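Local coordinates for protein thermophilic dibenzothiophene desulfurization enzyme C (Paenibacillus sp. A11-2, PDB 5XDC) that probably catalyses the FMNH2- and oxygen-dependent oxidation of dibenzothiophene to its 5-oxide and then its 5,5-dioxide, the opening steps of dibenzothiophene degradation, at residues Asn97-Val101 against Leu168-Ala172. Sequence-based numbering, arbitrary orientation.
Sequences NFAYV and LLVFA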
ATOM      1  N   ASN B  97      21.965 -16.152  21.916  1.00 12.28           N
ATOM      2  CA  ASN B  97      22.624 -17.328  22.469  1.00 14.40           C
ATOM      3  C   ASN B  97      22.840 -17.166  23.968  1.00 13.15           C
ATOM      4  O   ASN B  97      22.559 -18.085  24.750  1.00 13.11           O
ATOM      5  CB  ASN B  97      23.958 -17.564  21.763  1.00 12.20           C
ATOM      6  CG  ASN B  97      23.802 -17.822  20.259  1.00 14.89           C
ATOM      7  OD1 ASN B  97      22.783 -18.342  19.815  1.00 17.59           O
ATOM      8  ND2 ASN B  97      24.813 -17.461  19.490  1.00 13.45           N
ATOM      9  N   PHE B  98      23.303 -15.992  24.378  1.00 13.91           N
ATOM     10  CA  PHE B  98      23.496 -15.714  25.793  1.00 14.33           C
ATOM     11  C   PHE B  98      22.190 -15.833  26.563  1.00 15.89           C
ATOM     12  O   PHE B  98      22.154 -16.410  27.652  1.00 14.08           O
ATOM     13  CB  PHE B  98      24.086 -14.323  25.975  1.00 14.53           C
ATOM     14  CG  PHE B  98      24.247 -13.959  27.410  1.00 16.20           C
ATOM     15  CD1 PHE B  98      25.385 -14.338  28.093  1.00 18.10           C
ATOM     16  CD2 PHE B  98      23.236 -13.312  28.095  1.00 16.55           C
ATOM     17  CE1 PHE B  98      25.534 -14.043  29.431  1.00 18.52           C
ATOM     18  CE2 PHE B  98      23.390 -13.018  29.456  1.00 19.98           C
ATOM     19  CZ  PHE B  98      24.535 -13.386  30.103  1.00 17.05           C
ATOM     20  N   ALA B  99      21.104 -15.287  26.017  1.00 13.48           N
ATOM     21  CA  ALA B  99      19.818 -15.384  26.693  1.00 14.19           C
ATOM     22  C   ALA B  99      19.422 -16.830  26.927  1.00 15.49           C
ATOM     23  O   ALA B  99      18.922 -17.175  28.002  1.00 14.32           O
ATOM     24  CB  ALA B  99      18.743 -14.657  25.889  1.00 13.10           C
ATOM     25  N   TYR B 100      19.617 -17.697  25.929  1.00 12.88           N
ATOM     26  CA  TYR B 100      19.285 -19.101  26.114  1.00 12.73           C
ATOM     27  C   TYR B 100      20.095 -19.693  27.260  1.00 10.99           C
ATOM     28  O   TYR B 100      19.555 -20.387  28.127  1.00 15.38           O
ATOM     29  CB  TYR B 100      19.524 -19.887  24.819  1.00 13.99           C
ATOM     30  CG  TYR B 100      18.892 -21.245  24.873  1.00 12.94           C
ATOM     31  CD1 TYR B 100      19.521 -22.315  25.522  1.00 14.29           C
ATOM     32  CD2 TYR B 100      17.633 -21.467  24.331  1.00 13.70           C
ATOM     33  CE1 TYR B 100      18.917 -23.550  25.597  1.00 14.67           C
ATOM     34  CE2 TYR B 100      17.028 -22.697  24.396  1.00 14.08           C
ATOM     35  CZ  TYR B 100      17.665 -23.743  25.046  1.00 14.86           C
ATOM     36  OH  TYR B 100      17.058 -24.965  25.121  1.00 16.03           O
ATOM     37  N   VAL B 101      21.394 -19.424  27.274  1.00 12.79           N
ATOM     38  CA  VAL B 101      22.242 -19.931  28.349  1.00 14.47           C
ATOM     39  C   VAL B 101      21.747 -19.423  29.695  1.00 15.93           C
ATOM     40  O   VAL B 101      21.612 -20.189  30.657  1.00 16.43           O
ATOM     41  CB  VAL B 101      23.705 -19.535  28.105  1.00 12.53           C
ATOM     42  CG1 VAL B 101      24.561 -19.869  29.344  1.00 17.95           C
ATOM     43  CG2 VAL B 101      24.263 -20.236  26.871  1.00 12.60           C
ATOM     44  N   LEU B 168      29.826 -22.649  20.940  1.00 15.34           N
ATOM     45  CA  LEU B 168      28.632 -22.876  20.138  1.00 13.72           C
ATOM     46  C   LEU B 168      27.489 -23.339  21.029  1.00 15.17           C
ATOM     47  O   LEU B 168      27.642 -24.277  21.823  1.00 15.54           O
ATOM     48  CB  LEU B 168      28.874 -23.934  19.057  1.00 16.06           C
ATOM     49  CG  LEU B 168      29.923 -23.602  18.011  1.00 15.23           C
ATOM     50  CD1 LEU B 168      30.188 -24.812  17.114  1.00 18.46           C
ATOM     51  CD2 LEU B 168      29.465 -22.425  17.184  1.00 19.27           C
ATOM     52  N   LEU B 169      26.335 -22.702  20.874  1.00 13.31           N
ATOM     53  CA  LEU B 169      25.094 -23.200  21.434  1.00 13.14           C
ATOM     54  C   LEU B 169      24.527 -24.246  20.483  1.00 14.15           C
ATOM     55  O   LEU B 169      24.113 -23.918  19.365  1.00 14.12           O
ATOM     56  CB  LEU B 169      24.125 -22.037  21.642  1.00 15.47           C
ATOM     57  CG  LEU B 169      22.753 -22.383  22.201  1.00 16.08           C
ATOM     58  CD1 LEU B 169      22.866 -22.997  23.616  1.00 16.86           C
ATOM     59  CD2 LEU B 169      21.841 -21.144  22.210  1.00 16.54           C
ATOM     60  N   VAL B 170      24.496 -25.501  20.917  1.00 13.10           N
ATOM     61  CA  VAL B 170      24.184 -26.632  20.044  1.00 13.51           C
ATOM     62  C   VAL B 170      22.873 -27.258  20.496  1.00 16.00           C
ATOM     63  O   VAL B 170      22.585 -27.328  21.698  1.00 15.77           O
ATOM     64  CB  VAL B 170      25.333 -27.668  20.048  1.00 16.30           C
ATOM     65  CG1 VAL B 170      24.973 -28.871  19.220  1.00 31.13           C
ATOM     66  CG2 VAL B 170      26.615 -27.051  19.529  1.00 16.01           C
ATOM     67  N   PHE B 171      22.069 -27.698  19.523  1.00 13.89           N
ATOM     68  CA  PHE B 171      20.808 -28.383  19.765  1.00 13.74           C
ATOM     69  C   PHE B 171      20.796 -29.716  19.036  1.00 14.42           C
ATOM     70  O   PHE B 171      21.249 -29.805  17.891  1.00 17.72           O
ATOM     71  CB  PHE B 171      19.630 -27.542  19.292  1.00 19.75           C
ATOM     72  CG  PHE B 171      19.429 -26.287  20.086  1.00 14.70           C
ATOM     73  CD1 PHE B 171      20.151 -25.149  19.798  1.00 17.56           C
ATOM     74  CD2 PHE B 171      18.504 -26.244  21.105  1.00 18.88           C
ATOM     75  CE1 PHE B 171      19.966 -23.989  20.532  1.00 19.68           C
ATOM     76  CE2 PHE B 171      18.324 -25.078  21.840  1.00 16.77           C
ATOM     77  CZ  PHE B 171      19.049 -23.959  21.539  1.00 16.72           C
ATOM     78  N   ALA B 172      20.252 -30.740  19.692  1.00 17.53           N
ATOM     79  CA  ALA B 172      20.144 -32.070  19.101  1.00 20.67           C
ATOM     80  C   ALA B 172      18.936 -32.774  19.693  1.00 17.23           C
ATOM     81  O   ALA B 172      18.391 -32.356  20.718  1.00 21.03           O
ATOM     82  CB  ALA B 172      21.415 -32.895  19.333  1.00 18.77           C
TER
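Tyr100 and Phe171 form a T-shaped pair that illustrates how a helix can be packed against a sheet through aromatic side chains: the outer edge of Phe171, carrying CE2 and CZ, points at one face of the tyrosine ring. The ring planes stand at 80° with centroids 5.0 Å apart, and CE2 of Phe171 lies 3.5 Å from CZ of Tyr100, toward the hydroxyl end. The tyrosine reaches across because its CG is anti to the backbone N (chi1 -166°). Leu169 meets Tyr100 nearly at a right angle, its CD2 lying 3.7 Å from Tyr100 CB, while its CD1 approaches the ring obliquely. That same CD2 sits 3.8 Å from OD1 of Asn97, whose amide oxygen accepts a hydrogen bond from ND2 of Asn126, a residue of the FMN site. A leucine in place of Tyr100 would probably leave the Phe171 edge without an aromatic face to meet. This buried contact joins helix 85-104 of the acyl-CoA dehydrogenase-like N-terminal domain to strand 167-174 of the middle domain, and the axes of segments 97-101 and 168-172 approach to 9.6 Å; strands 124-127 and 184-190 flank that strand, and Phe104 and Trp247 add further rings around Tyr100.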